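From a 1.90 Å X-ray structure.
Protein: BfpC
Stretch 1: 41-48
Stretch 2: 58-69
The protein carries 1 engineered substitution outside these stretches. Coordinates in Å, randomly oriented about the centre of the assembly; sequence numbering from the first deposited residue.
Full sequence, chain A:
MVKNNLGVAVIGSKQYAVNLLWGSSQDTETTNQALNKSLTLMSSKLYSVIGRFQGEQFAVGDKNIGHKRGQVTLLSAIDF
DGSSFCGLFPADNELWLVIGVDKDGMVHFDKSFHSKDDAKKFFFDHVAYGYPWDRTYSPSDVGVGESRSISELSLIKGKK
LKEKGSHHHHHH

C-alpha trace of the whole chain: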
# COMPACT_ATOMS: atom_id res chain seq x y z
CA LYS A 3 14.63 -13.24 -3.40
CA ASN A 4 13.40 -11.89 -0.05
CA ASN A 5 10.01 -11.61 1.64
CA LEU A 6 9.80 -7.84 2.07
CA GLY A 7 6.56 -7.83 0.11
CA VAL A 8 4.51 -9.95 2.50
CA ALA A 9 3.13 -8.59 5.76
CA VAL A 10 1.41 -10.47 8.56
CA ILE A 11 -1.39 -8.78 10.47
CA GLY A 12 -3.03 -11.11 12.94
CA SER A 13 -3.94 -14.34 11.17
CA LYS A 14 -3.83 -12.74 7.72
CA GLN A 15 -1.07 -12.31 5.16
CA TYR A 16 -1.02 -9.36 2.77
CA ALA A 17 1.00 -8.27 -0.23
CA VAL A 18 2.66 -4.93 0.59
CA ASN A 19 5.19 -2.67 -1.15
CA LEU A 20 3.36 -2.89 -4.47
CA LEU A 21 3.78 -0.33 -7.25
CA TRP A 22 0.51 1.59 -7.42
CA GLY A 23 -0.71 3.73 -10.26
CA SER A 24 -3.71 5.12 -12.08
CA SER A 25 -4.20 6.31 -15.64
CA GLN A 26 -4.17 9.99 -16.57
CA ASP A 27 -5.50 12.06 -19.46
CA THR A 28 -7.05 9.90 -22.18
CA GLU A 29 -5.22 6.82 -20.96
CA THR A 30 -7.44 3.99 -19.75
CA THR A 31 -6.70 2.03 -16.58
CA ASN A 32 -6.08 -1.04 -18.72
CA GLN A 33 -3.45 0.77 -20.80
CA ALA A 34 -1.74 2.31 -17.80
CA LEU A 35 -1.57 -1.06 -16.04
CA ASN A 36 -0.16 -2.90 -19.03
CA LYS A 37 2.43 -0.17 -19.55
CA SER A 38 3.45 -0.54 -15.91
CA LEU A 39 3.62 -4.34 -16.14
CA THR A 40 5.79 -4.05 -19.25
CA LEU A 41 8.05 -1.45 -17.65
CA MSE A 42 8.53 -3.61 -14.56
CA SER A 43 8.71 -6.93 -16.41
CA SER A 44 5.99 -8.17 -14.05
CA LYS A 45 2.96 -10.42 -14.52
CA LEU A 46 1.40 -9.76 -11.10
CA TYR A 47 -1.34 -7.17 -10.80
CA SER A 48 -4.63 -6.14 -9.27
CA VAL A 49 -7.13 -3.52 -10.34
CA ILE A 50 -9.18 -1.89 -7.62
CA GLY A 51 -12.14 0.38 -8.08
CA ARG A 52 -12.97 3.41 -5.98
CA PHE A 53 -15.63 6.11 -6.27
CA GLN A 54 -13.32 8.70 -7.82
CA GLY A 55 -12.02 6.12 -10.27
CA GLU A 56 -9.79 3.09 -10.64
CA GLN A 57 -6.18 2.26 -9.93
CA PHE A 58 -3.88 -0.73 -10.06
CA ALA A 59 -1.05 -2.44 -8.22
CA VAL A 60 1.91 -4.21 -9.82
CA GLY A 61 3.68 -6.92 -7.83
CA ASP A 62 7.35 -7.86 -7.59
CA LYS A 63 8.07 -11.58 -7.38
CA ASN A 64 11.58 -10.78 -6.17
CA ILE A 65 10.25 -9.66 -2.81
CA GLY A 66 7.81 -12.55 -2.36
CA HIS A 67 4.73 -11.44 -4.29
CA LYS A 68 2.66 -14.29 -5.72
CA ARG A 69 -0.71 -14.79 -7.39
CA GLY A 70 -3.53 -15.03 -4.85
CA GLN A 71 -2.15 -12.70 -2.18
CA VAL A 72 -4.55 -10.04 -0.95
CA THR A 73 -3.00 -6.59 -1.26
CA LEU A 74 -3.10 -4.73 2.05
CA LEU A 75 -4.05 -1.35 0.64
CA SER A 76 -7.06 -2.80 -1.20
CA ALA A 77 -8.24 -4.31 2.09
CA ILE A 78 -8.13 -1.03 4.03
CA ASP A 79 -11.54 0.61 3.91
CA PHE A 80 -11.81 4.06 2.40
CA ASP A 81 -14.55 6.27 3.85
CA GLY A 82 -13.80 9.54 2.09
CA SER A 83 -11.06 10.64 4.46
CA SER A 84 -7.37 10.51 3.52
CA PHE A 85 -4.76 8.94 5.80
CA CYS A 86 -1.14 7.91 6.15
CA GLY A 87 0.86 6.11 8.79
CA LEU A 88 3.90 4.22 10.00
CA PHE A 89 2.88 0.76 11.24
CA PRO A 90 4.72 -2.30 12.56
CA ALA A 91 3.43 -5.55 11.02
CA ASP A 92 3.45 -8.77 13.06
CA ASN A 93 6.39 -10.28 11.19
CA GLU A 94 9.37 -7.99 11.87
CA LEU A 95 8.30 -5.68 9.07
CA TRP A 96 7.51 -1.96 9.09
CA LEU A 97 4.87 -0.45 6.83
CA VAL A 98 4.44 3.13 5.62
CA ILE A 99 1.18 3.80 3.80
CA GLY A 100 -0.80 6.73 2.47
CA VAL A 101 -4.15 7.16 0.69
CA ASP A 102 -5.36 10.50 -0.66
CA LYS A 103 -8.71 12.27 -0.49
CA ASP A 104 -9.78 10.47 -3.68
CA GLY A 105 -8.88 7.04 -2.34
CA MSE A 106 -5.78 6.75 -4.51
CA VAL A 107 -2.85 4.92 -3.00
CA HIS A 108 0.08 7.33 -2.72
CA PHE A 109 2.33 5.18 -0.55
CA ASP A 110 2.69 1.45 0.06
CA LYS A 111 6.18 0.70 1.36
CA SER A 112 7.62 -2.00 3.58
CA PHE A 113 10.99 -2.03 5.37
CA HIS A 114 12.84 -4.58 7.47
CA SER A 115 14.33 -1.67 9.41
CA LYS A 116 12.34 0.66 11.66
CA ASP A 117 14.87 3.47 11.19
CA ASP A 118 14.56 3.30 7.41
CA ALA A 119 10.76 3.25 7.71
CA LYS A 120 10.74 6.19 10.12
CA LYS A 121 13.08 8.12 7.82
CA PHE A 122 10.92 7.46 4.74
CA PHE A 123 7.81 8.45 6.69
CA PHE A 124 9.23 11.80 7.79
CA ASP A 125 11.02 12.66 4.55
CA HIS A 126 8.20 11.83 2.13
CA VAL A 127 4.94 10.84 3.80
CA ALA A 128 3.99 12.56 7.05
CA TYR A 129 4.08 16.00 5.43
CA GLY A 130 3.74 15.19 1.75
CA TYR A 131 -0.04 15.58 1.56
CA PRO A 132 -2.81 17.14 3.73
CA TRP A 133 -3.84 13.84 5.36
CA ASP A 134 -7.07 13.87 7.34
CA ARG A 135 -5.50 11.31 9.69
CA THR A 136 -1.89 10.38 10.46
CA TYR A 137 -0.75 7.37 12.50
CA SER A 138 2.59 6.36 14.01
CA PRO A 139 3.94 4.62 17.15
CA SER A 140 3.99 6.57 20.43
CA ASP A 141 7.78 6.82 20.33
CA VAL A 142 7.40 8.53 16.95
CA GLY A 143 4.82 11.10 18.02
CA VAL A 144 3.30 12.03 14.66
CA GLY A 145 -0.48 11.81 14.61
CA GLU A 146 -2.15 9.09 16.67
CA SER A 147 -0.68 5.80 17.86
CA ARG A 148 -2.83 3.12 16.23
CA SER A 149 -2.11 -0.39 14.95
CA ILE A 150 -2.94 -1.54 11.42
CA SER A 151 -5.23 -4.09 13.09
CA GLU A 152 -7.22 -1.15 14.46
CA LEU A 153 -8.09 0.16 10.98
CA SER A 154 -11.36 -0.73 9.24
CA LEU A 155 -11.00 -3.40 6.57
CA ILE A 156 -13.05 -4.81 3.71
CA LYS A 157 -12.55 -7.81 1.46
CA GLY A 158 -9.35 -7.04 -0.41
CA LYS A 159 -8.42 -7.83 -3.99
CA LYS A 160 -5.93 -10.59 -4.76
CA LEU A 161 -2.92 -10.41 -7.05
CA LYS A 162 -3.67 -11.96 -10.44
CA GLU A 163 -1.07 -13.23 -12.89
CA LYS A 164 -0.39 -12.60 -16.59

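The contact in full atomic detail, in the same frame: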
# COMPACT_ATOMS: atom_id res chain seq x y z
N LEU A 41 6.92 -2.19 -18.20
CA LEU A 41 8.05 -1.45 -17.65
C LEU A 41 8.74 -2.18 -16.51
O LEU A 41 9.95 -2.09 -16.35
CB LEU A 41 7.59 -0.07 -17.16
CG LEU A 41 8.65 0.75 -16.42
CD1 LEU A 41 9.75 1.16 -17.39
CD2 LEU A 41 8.00 1.98 -15.81
N MSE A 42 7.96 -2.90 -15.70
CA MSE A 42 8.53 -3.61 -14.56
C MSE A 42 8.81 -5.07 -14.83
O MSE A 42 9.31 -5.78 -13.96
CB MSE A 42 7.59 -3.49 -13.36
CG MSE A 42 7.22 -2.05 -13.00
SE MSE A 42 8.75 -0.92 -12.61
CE MSE A 42 9.15 -1.61 -10.86
N SER A 43 8.51 -5.53 -16.04
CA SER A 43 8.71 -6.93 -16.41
C SER A 43 8.02 -7.80 -15.36
O SER A 43 8.59 -8.76 -14.85
CB SER A 43 10.20 -7.26 -16.47
OG SER A 43 10.85 -6.47 -17.45
N SER A 44 6.77 -7.45 -15.04
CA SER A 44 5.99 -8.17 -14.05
C SER A 44 4.71 -8.73 -14.66
O SER A 44 4.19 -8.19 -15.64
CB SER A 44 5.63 -7.25 -12.89
OG SER A 44 4.76 -7.89 -11.98
N LYS A 45 4.20 -9.80 -14.06
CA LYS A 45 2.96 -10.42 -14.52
C LYS A 45 1.91 -10.39 -13.41
O LYS A 45 0.80 -10.86 -13.59
CB LYS A 45 3.19 -11.87 -14.93
CG LYS A 45 4.18 -12.08 -16.06
CD LYS A 45 4.09 -13.51 -16.59
CE LYS A 45 4.45 -14.55 -15.54
NZ LYS A 45 5.90 -14.52 -15.20
N LEU A 46 2.29 -9.83 -12.26
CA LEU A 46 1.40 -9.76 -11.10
C LEU A 46 0.72 -8.41 -11.00
O LEU A 46 1.37 -7.37 -11.01
CB LEU A 46 2.20 -10.03 -9.83
CG LEU A 46 2.83 -11.42 -9.73
CD1 LEU A 46 3.67 -11.51 -8.46
CD2 LEU A 46 1.74 -12.49 -9.72
N TYR A 47 -0.61 -8.42 -10.88
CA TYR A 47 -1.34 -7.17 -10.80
C TYR A 47 -2.69 -7.32 -10.11
O TYR A 47 -3.16 -8.42 -9.83
CB TYR A 47 -1.59 -6.62 -12.20
CG TYR A 47 -2.57 -7.47 -12.98
CD1 TYR A 47 -2.16 -8.61 -13.66
CD2 TYR A 47 -3.93 -7.16 -12.97
CE1 TYR A 47 -3.08 -9.42 -14.33
CE2 TYR A 47 -4.86 -7.96 -13.63
CZ TYR A 47 -4.43 -9.09 -14.30
OH TYR A 47 -5.35 -9.90 -14.93
N SER A 48 -3.32 -6.18 -9.87
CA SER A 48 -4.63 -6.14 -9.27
C SER A 48 -5.21 -4.78 -9.61
O SER A 48 -4.53 -3.77 -9.53
CB SER A 48 -4.54 -6.30 -7.75
OG SER A 48 -5.83 -6.23 -7.18
N PHE A 58 -4.40 0.61 -10.01
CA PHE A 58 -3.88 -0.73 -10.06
C PHE A 58 -2.58 -0.88 -9.27
O PHE A 58 -1.90 0.10 -8.98
CB PHE A 58 -3.63 -1.11 -11.51
CG PHE A 58 -2.85 -0.08 -12.27
CD1 PHE A 58 -1.47 -0.01 -12.16
CD2 PHE A 58 -3.51 0.87 -13.05
CE1 PHE A 58 -0.75 0.98 -12.82
CE2 PHE A 58 -2.80 1.87 -13.71
CZ PHE A 58 -1.42 1.93 -13.60
N ALA A 59 -2.27 -2.12 -8.94
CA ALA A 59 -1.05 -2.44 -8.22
C ALA A 59 -0.26 -3.44 -9.04
O ALA A 59 -0.84 -4.35 -9.65
CB ALA A 59 -1.38 -3.03 -6.85
N VAL A 60 1.06 -3.28 -9.09
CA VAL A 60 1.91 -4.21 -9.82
C VAL A 60 2.83 -4.86 -8.80
O VAL A 60 3.50 -4.17 -8.03
CB VAL A 60 2.74 -3.49 -10.91
CG1 VAL A 60 3.80 -4.42 -11.48
CG2 VAL A 60 1.81 -3.05 -12.04
N GLY A 61 2.85 -6.20 -8.79
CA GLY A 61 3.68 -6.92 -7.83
C GLY A 61 5.10 -7.19 -8.28
O GLY A 61 5.43 -7.08 -9.46
N ASP A 62 5.94 -7.55 -7.32
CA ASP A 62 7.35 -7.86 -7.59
C ASP A 62 7.67 -9.22 -7.00
O ASP A 62 7.82 -9.35 -5.79
CB ASP A 62 8.26 -6.81 -6.96
CG ASP A 62 9.73 -7.08 -7.22
OD1 ASP A 62 10.06 -8.13 -7.84
OD2 ASP A 62 10.56 -6.25 -6.82
N LYS A 63 7.77 -10.24 -7.85
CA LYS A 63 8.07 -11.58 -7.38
C LYS A 63 9.39 -11.68 -6.62
O LYS A 63 9.58 -12.60 -5.83
CB LYS A 63 8.10 -12.56 -8.55
CG LYS A 63 6.76 -12.77 -9.22
CD LYS A 63 6.85 -13.84 -10.30
CE LYS A 63 5.52 -14.07 -10.99
NZ LYS A 63 5.63 -15.19 -11.96
N ASN A 64 10.30 -10.73 -6.85
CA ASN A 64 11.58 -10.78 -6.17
C ASN A 64 11.50 -10.52 -4.68
O ASN A 64 12.43 -10.85 -3.94
CB ASN A 64 12.57 -9.81 -6.82
CG ASN A 64 13.02 -10.27 -8.19
OD1 ASN A 64 13.13 -11.47 -8.45
ND2 ASN A 64 13.29 -9.32 -9.08
N ILE A 65 10.40 -9.92 -4.23
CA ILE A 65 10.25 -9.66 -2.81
C ILE A 65 9.12 -10.51 -2.21
O ILE A 65 8.55 -10.18 -1.18
CB ILE A 65 10.01 -8.15 -2.50
CG1 ILE A 65 8.69 -7.67 -3.10
CG2 ILE A 65 11.17 -7.32 -3.08
CD1 ILE A 65 8.37 -6.23 -2.74
N GLY A 66 8.81 -11.62 -2.88
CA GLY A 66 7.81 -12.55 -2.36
C GLY A 66 6.39 -12.49 -2.88
O GLY A 66 5.56 -13.30 -2.47
N HIS A 67 6.09 -11.54 -3.76
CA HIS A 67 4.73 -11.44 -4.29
C HIS A 67 4.37 -12.65 -5.13
O HIS A 67 5.19 -13.15 -5.89
CB HIS A 67 4.59 -10.15 -5.11
CG HIS A 67 4.63 -8.91 -4.26
ND1 HIS A 67 4.96 -7.68 -4.77
CD2 HIS A 67 4.35 -8.72 -2.95
CE1 HIS A 67 4.89 -6.78 -3.80
NE2 HIS A 67 4.52 -7.39 -2.69
N LYS A 68 3.13 -13.12 -4.99
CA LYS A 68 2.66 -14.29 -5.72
C LYS A 68 1.17 -14.15 -5.98
O LYS A 68 0.46 -13.47 -5.25
CB LYS A 68 2.92 -15.57 -4.92
CG LYS A 68 4.37 -16.03 -4.87
CD LYS A 68 4.57 -17.15 -3.85
CE LYS A 68 3.71 -18.38 -4.14
NZ LYS A 68 4.14 -19.12 -5.36
N ARG A 69 0.70 -14.81 -7.04
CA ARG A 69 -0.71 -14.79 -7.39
C ARG A 69 -1.52 -15.25 -6.17
O ARG A 69 -1.08 -16.12 -5.42
CB ARG A 69 -0.98 -15.74 -8.56
CG ARG A 69 -2.41 -15.75 -9.04
CD ARG A 69 -2.69 -16.86 -10.06
NE ARG A 69 -4.12 -16.95 -10.36
CZ ARG A 69 -4.80 -16.06 -11.09
NH1 ARG A 69 -4.19 -15.00 -11.60
NH2 ARG A 69 -6.10 -16.23 -11.29

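Two antiparallel strands pair here, with Tyr47 opposite Val60 and Ser48 opposite Ala59. Ser48 and Ala59 are a hydrogen-bonded pair: Ala59 N gives to Ser48 O at 2.9 Å, and Ser48 N gives to Ala59 O at 3.1 Å. Gly61 N continues the ladder to Leu46 O at 2.9 Å. Tyr47 and Val60 face each other between these bonds, with their CA atoms 4.5 Å apart. Here Tyr47 CA lies 3.1 Å from Ala59 O, a CA-H...O contact.

Ser44 ties the loop before the strand to Gly61. Its chi1 is t, and its OG donates to Gly61 O at 2.7 Å. The same OG accepts from Leu46 N at 3.2 Å, so one small hydroxyl serves both stretches.

Leu46 has the largest area covered by the other stretch. Its CA-to-CB bond points toward stretch 2. The m,t rotamer places CD1 3.4 Å from Lys63 CG, while CD2 lies 3.7 Å from Arg69 N. The branched apolar end packs against Lys63 and the 67-69 segment. Gly61 suits this crowding: an ideal CB there would lie only 3.0 Å from Leu46 CB.

The turn is braced from within. Asn64 N donates to Asp62 OD1 at 2.8 Å. The backbone sets His67 CB 3.7 Å from Leu46 CD1; chi1 m turns the ring away, where ND1 accepts from Asp62 N at 2.7 Å.

Val60, chi1 t, is buried and shares a sheet face with Tyr47. Val60 CG1 meets Met42 CB at 4.3 Å. Met42 is selenomethionine. Tyr47, chi1 p, carries its ring away from stretch 2; its OH is bonded elsewhere in the structure. Ser48 and Ala59, both small and buried, share the other face.

Lys63 has chi1 m and is extended beyond it, all t; Lys45 runs m, t, m, m. Both CA-to-CB bonds point sideways, but the chain ends come nearer. Lys45 NZ and Lys63 NZ approach to 3.3 Å without bonding. Both are donors of like charge. Lys63 NZ is bonded elsewhere in the structure.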